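Computational Design of Enzyme (Synthetic construct, PDB 3TP4) is a computationally designed enzyme on a TIM-barrel scaffold of the glycosyl hydrolase 26 type, probably built to carry an activated serine-containing catalytic triad. Local coordinates at residues I6-D10 / D237-D241; L24-R28 / D272-S278. All coordinates share one frame; numbering follows the deposited sequence.

Interaction 1. Residues I6-D10 / D237-D241; sequences IAIVD and DAFVD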
loop_
_atom_site.group_PDB
_atom_site.type_symbol
_atom_site.label_atom_id
_atom_site.label_comp_id
_atom_site.label_asym_id
_atom_site.label_seq_id
_atom_site.Cartn_x
_atom_site.Cartn_y
_atom_site.Cartn_z
ATOM N N ILE A 6 4.746 8.272 -18.010
ATOM C CA ILE A 6 3.702 7.686 -17.174
ATOM C C ILE A 6 3.291 8.545 -15.987
ATOM O O ILE A 6 4.077 9.334 -15.463
ATOM C CB ILE A 6 4.090 6.288 -16.651
ATOM C CG1 ILE A 6 5.379 6.367 -15.835
ATOM C CG2 ILE A 6 4.239 5.307 -17.806
ATOM C CD1 ILE A 6 5.709 5.074 -15.124
ATOM N N ALA A 7 2.045 8.364 -15.568
ATOM C CA ALA A 7 1.542 8.996 -14.363
ATOM C C ALA A 7 2.112 8.242 -13.183
ATOM O O ALA A 7 1.883 7.041 -13.035
ATOM C CB ALA A 7 0.026 8.947 -14.335
ATOM N N ILE A 8 2.879 8.945 -12.358
ATOM C CA ILE A 8 3.476 8.344 -11.177
ATOM C C ILE A 8 3.322 9.319 -10.025
ATOM O O ILE A 8 3.490 10.522 -10.199
ATOM C CB ILE A 8 4.963 8.003 -11.400
ATOM C CG1 ILE A 8 5.614 7.535 -10.100
ATOM C CG2 ILE A 8 5.711 9.201 -11.962
ATOM C CD1 ILE A 8 7.021 6.888 -10.290
ATOM N N VAL A 9 2.984 8.798 -8.850
ATOM C CA VAL A 9 2.695 9.646 -7.694
ATOM C C VAL A 9 3.843 10.596 -7.369
ATOM O O VAL A 9 3.631 11.783 -7.105
ATOM C CB VAL A 9 2.303 8.783 -6.480
ATOM C CG1 VAL A 9 2.360 9.592 -5.195
ATOM C CG2 VAL A 9 0.885 8.216 -6.700
ATOM N N ASP A 10 5.061 10.070 -7.391
ATOM C CA ASP A 10 6.237 10.888 -7.155
ATOM C C ASP A 10 6.890 11.261 -8.485
ATOM O O ASP A 10 7.646 10.468 -9.064
ATOM C CB ASP A 10 7.221 10.152 -6.245
ATOM C CG ASP A 10 8.556 10.861 -6.132
ATOM O OD1 ASP A 10 8.625 12.078 -6.423
ATOM O OD2 ASP A 10 9.541 10.196 -5.758
ATOM N N ASP A 237 -6.263 9.785 -7.295
ATOM C CA ASP A 237 -5.312 9.534 -8.377
ATOM C C ASP A 237 -3.924 10.125 -8.135
ATOM O O ASP A 237 -2.922 9.559 -8.575
ATOM C CB ASP A 237 -5.842 10.071 -9.705
ATOM C CG ASP A 237 -7.153 9.430 -10.119
ATOM O OD1 ASP A 237 -7.540 8.393 -9.542
ATOM O OD2 ASP A 237 -7.791 9.967 -11.044
ATOM N N ALA A 238 -3.854 11.261 -7.451
ATOM C CA ALA A 238 -2.559 11.899 -7.211
ATOM C C ALA A 238 -1.761 11.186 -6.129
ATOM O O ALA A 238 -0.637 11.577 -5.825
ATOM C CB ALA A 238 -2.753 13.369 -6.826
ATOM N N PHE A 239 -2.340 10.143 -5.545
ATOM C CA PHE A 239 -1.752 9.534 -4.348
ATOM C C PHE A 239 -1.460 8.037 -4.432
ATOM O O PHE A 239 -0.730 7.506 -3.597
ATOM C CB PHE A 239 -2.645 9.817 -3.133
ATOM C CG PHE A 239 -2.766 11.277 -2.822
ATOM C CD1 PHE A 239 -1.777 11.919 -2.103
ATOM C CD2 PHE A 239 -3.847 12.013 -3.284
ATOM C CE1 PHE A 239 -1.859 13.281 -1.830
ATOM C CE2 PHE A 239 -3.947 13.374 -3.012
ATOM C CZ PHE A 239 -2.945 14.006 -2.274
ATOM N N VAL A 240 -2.026 7.367 -5.431
ATOM C CA VAL A 240 -1.905 5.914 -5.560
ATOM C C VAL A 240 -1.307 5.515 -6.916
ATOM O O VAL A 240 -1.773 5.989 -7.956
ATOM C CB VAL A 240 -3.292 5.243 -5.441
ATOM C CG1 VAL A 240 -3.181 3.730 -5.654
ATOM C CG2 VAL A 240 -3.929 5.557 -4.078
ATOM N N ASP A 241 -0.280 4.662 -6.904
ATOM C CA ASP A 241 0.282 4.099 -8.141
ATOM C C ASP A 241 -0.289 2.711 -8.470
ATOM O O ASP A 241 -0.488 2.370 -9.640
ATOM C CB ASP A 241 1.805 3.951 -8.035
ATOM C CG ASP A 241 2.535 5.286 -7.938
ATOM O OD1 ASP A 241 2.327 6.161 -8.818
ATOM O OD2 ASP A 241 3.328 5.442 -6.977
HETATM O O HOH W 1 0.420 6.721 -10.530
HETATM O O HOH W 2 1.056 13.036 -7.560
HETATM O O HOH W 3 5.388 7.146 -6.818
#
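Val9 and Phe239 mark the closest approach of two irregular backbones, their CA atoms 5.6 Å apart. The chain runs extended through Ile8 and then turns at Val9, whose NH and side chain both face the 237-241 loop. Val9 N gives a nearly straight hydrogen bond (2.7 Å, 162°) to Asp241 OD1, which receives it on its syn lone pair. With chi1 at -66° the Asp241 carboxylate stands beside its own backbone N and leans over the valine. The two methyls of Val9 divide the loop between them: CG2 lies 3.3 Å from Phe239 C and also meets Asp241 OD1, while CG1 reaches Ala238 O at 3.6 Å. Val9 also touches Val201 of helix 190-207 and Tyr215 of strand 213-217. Water 2 joins Val9 O (2.9 Å) to Ala238 O (2.8 Å), and water 3 donates to Asp241 OD2 at 2.7 Å while accepting from Asp10 N. OD2 also takes Tyr215 N, from the neighbouring barrel strand. Asp241 immediately precedes strand 242-249, so the N-terminal loop is held where that strand enters the barrel. The chemistry is that of a buried carboxylate paid for by NH groups and water; these donors would probably favour its charged form, with one valine methyl, CG2, packed against it.

Interaction 2. Residues L24-R28 / D272-S278; sequences LDGVR and DEKGKVS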
loop_
_atom_site.group_PDB
_atom_site.type_symbol
_atom_site.label_atom_id
_atom_site.label_comp_id
_atom_site.label_asym_id
_atom_site.label_seq_id
_atom_site.Cartn_x
_atom_site.Cartn_y
_atom_site.Cartn_z
ATOM N N LEU A 24 5.667 -3.048 -14.232
ATOM C CA LEU A 24 4.491 -3.659 -13.616
ATOM C C LEU A 24 3.240 -3.471 -14.487
ATOM O O LEU A 24 2.410 -4.368 -14.578
ATOM C CB LEU A 24 4.277 -3.111 -12.201
ATOM C CG LEU A 24 5.375 -3.507 -11.199
ATOM C CD1 LEU A 24 5.249 -2.718 -9.871
ATOM C CD2 LEU A 24 5.351 -5.024 -10.965
ATOM N N ASP A 25 3.097 -2.317 -15.135
ATOM C CA ASP A 25 1.951 -2.130 -16.027
ATOM C C ASP A 25 2.091 -3.042 -17.247
ATOM O O ASP A 25 1.131 -3.667 -17.682
ATOM C CB ASP A 25 1.820 -0.667 -16.470
ATOM C CG ASP A 25 0.479 -0.373 -17.141
ATOM O OD1 ASP A 25 -0.557 -0.947 -16.721
ATOM O OD2 ASP A 25 0.463 0.431 -18.096
ATOM N N GLY A 26 3.305 -3.123 -17.785
ATOM C CA GLY A 26 3.556 -3.887 -18.998
ATOM C C GLY A 26 3.359 -5.381 -18.859
ATOM O O GLY A 26 3.007 -6.057 -19.827
ATOM N N VAL A 27 3.574 -5.911 -17.657
ATOM C CA VAL A 27 3.424 -7.345 -17.454
ATOM C C VAL A 27 1.954 -7.772 -17.376
ATOM O O VAL A 27 1.626 -8.934 -17.604
ATOM C CB VAL A 27 4.208 -7.825 -16.200
ATOM C CG1 VAL A 27 3.381 -7.610 -14.937
ATOM C CG2 VAL A 27 4.601 -9.275 -16.341
ATOM N N ARG A 28 1.066 -6.832 -17.066
ATOM C CA ARG A 28 -0.339 -7.170 -16.857
ATOM C C ARG A 28 -0.946 -7.908 -18.047
ATOM O O ARG A 28 -0.941 -7.403 -19.166
ATOM C CB ARG A 28 -1.136 -5.908 -16.502
ATOM C CG ARG A 28 -0.622 -5.258 -15.206
ATOM C CD ARG A 28 -1.255 -3.908 -14.944
ATOM N NE ARG A 28 -2.706 -4.027 -14.882
ATOM C CZ ARG A 28 -3.557 -3.139 -15.393
ATOM N NH1 ARG A 28 -3.110 -2.046 -16.007
ATOM N NH2 ARG A 28 -4.866 -3.356 -15.294
ATOM N N ASP A 272 -6.845 0.443 -15.603
ATOM C CA ASP A 272 -6.761 0.814 -17.022
ATOM C C ASP A 272 -7.332 2.202 -17.294
ATOM O O ASP A 272 -6.739 2.989 -18.030
ATOM C CB ASP A 272 -7.452 -0.222 -17.907
ATOM C CG ASP A 272 -6.670 -1.522 -18.001
ATOM O OD1 ASP A 272 -5.500 -1.556 -17.544
ATOM O OD2 ASP A 272 -7.224 -2.506 -18.531
ATOM N N GLU A 273 -8.479 2.513 -16.696
ATOM C CA GLU A 273 -9.087 3.824 -16.919
ATOM C C GLU A 273 -8.225 4.948 -16.357
ATOM O O GLU A 273 -8.199 6.049 -16.904
ATOM C CB GLU A 273 -10.488 3.871 -16.321
ATOM C CG GLU A 273 -11.434 2.918 -17.019
ATOM C CD GLU A 273 -12.663 2.607 -16.196
ATOM O OE1 GLU A 273 -12.895 3.315 -15.187
ATOM O OE2 GLU A 273 -13.389 1.651 -16.558
ATOM N N LYS A 274 -7.494 4.671 -15.282
ATOM C CA LYS A 274 -6.697 5.721 -14.647
ATOM C C LYS A 274 -5.264 5.757 -15.162
ATOM O O LYS A 274 -4.497 6.641 -14.799
ATOM C CB LYS A 274 -6.714 5.573 -13.118
ATOM C CG LYS A 274 -8.117 5.781 -12.497
ATOM C CD LYS A 274 -8.122 5.475 -11.003
ATOM C CE LYS A 274 -9.492 5.755 -10.372
ATOM N NZ LYS A 274 -9.872 7.188 -10.498
ATOM N N GLY A 275 -4.909 4.797 -16.011
ATOM C CA GLY A 275 -3.540 4.670 -16.482
ATOM C C GLY A 275 -2.627 4.213 -15.357
ATOM O O GLY A 275 -1.460 4.589 -15.299
ATOM N N LYS A 276 -3.173 3.413 -14.447
ATOM C CA LYS A 276 -2.421 2.927 -13.298
ATOM C C LYS A 276 -2.183 1.423 -13.394
ATOM O O LYS A 276 -2.564 0.783 -14.373
ATOM C CB LYS A 276 -3.165 3.263 -11.995
ATOM C CG LYS A 276 -3.263 4.786 -11.726
ATOM C CD LYS A 276 -3.939 5.079 -10.387
ATOM C CE LYS A 276 -4.090 6.599 -10.162
ATOM N NZ LYS A 276 -2.775 7.281 -10.293
ATOM N N VAL A 277 -1.545 0.874 -12.368
ATOM C CA VAL A 277 -1.295 -0.560 -12.272
ATOM C C VAL A 277 -2.248 -1.184 -11.262
ATOM O O VAL A 277 -2.502 -0.601 -10.212
ATOM C CB VAL A 277 0.150 -0.823 -11.793
ATOM C CG1 VAL A 277 0.325 -2.292 -11.347
ATOM C CG2 VAL A 277 1.152 -0.442 -12.880
ATOM N N SER A 278 -2.794 -2.354 -11.581
ATOM C CA SER A 278 -3.546 -3.110 -10.588
ATOM C C SER A 278 -2.796 -4.391 -10.265
ATOM O O SER A 278 -2.063 -4.923 -11.109
ATOM C CB SER A 278 -4.946 -3.444 -11.099
ATOM O OG SER A 278 -4.872 -4.213 -12.295
HETATM O O HOH W 4 -2.553 1.264 -17.015
#
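Val277 sits against the end of helix 15-27, its CG2 3.5 Å from Asp25 N and its CG1 4.1 Å from Leu24 CB. Segment 272-278 is an alpha-to-beta connection of the TIM barrel: helix 254-274 closes in a Schellman motif at Gly275, and the chain turns into strand 277-278. The polar half of the contact is a salt-bridge network of Asp25, Arg28 and Asp272. Arg28 NH1 donates to Asp25 OD1 at 2.9 Å and 154°, in the guanidinium plane. The arginine chain, bent at chi3 (57°), brings its head end-on to Asp272, where NH1 (2.9 Å) and NH2 (3.0 Å) both converge on OD1. Because both nitrogens share one oxygen, neither bond is straight; the guanidinium and carboxylate planes stand 50° apart, and Arg315 NH2 is a further partner for OD1. Arg28 NE is satisfied by Arg315 O, and NH2 has a weak bond to Ala268 O, so all three guanidinium nitrogens are used. Water 4 donates to Asp25 OD1 at 3.0 Å and to Lys276 O at 2.7 Å, bridging the segments. Lys276 NZ turns elsewhere, to Asp237 O and probably Val240 O, and Ser278 OG pairs with Asn316 OD1. One donor goes without: Ser278 N, buried with no partner in the model, lies 3.7 Å above the Arg28 guanidinium plane, offset toward its rim.

Interactions 1 and 2 lie with their centres about 12 Å apart, on the same side of the chain's centre, and their segments alternate along the chain: 6-10, 24-28, 237-241, 272-278. Helix 15-27 follows the first segment and carries the second. The later pair feeds adjacent parallel barrel strands, 242-249 and 277-278, which are joined by backbone bonds from Val277 to Asp241 and Leu243. Lysines of interaction 2 reach into interaction 1: Lys274 NZ pairs with Asp237 OD1, and Lys276 CB packs against Asp241 O. Both contacts therefore fasten the N-terminal part of the chain to one sector of the barrel, where two neighbouring strands begin.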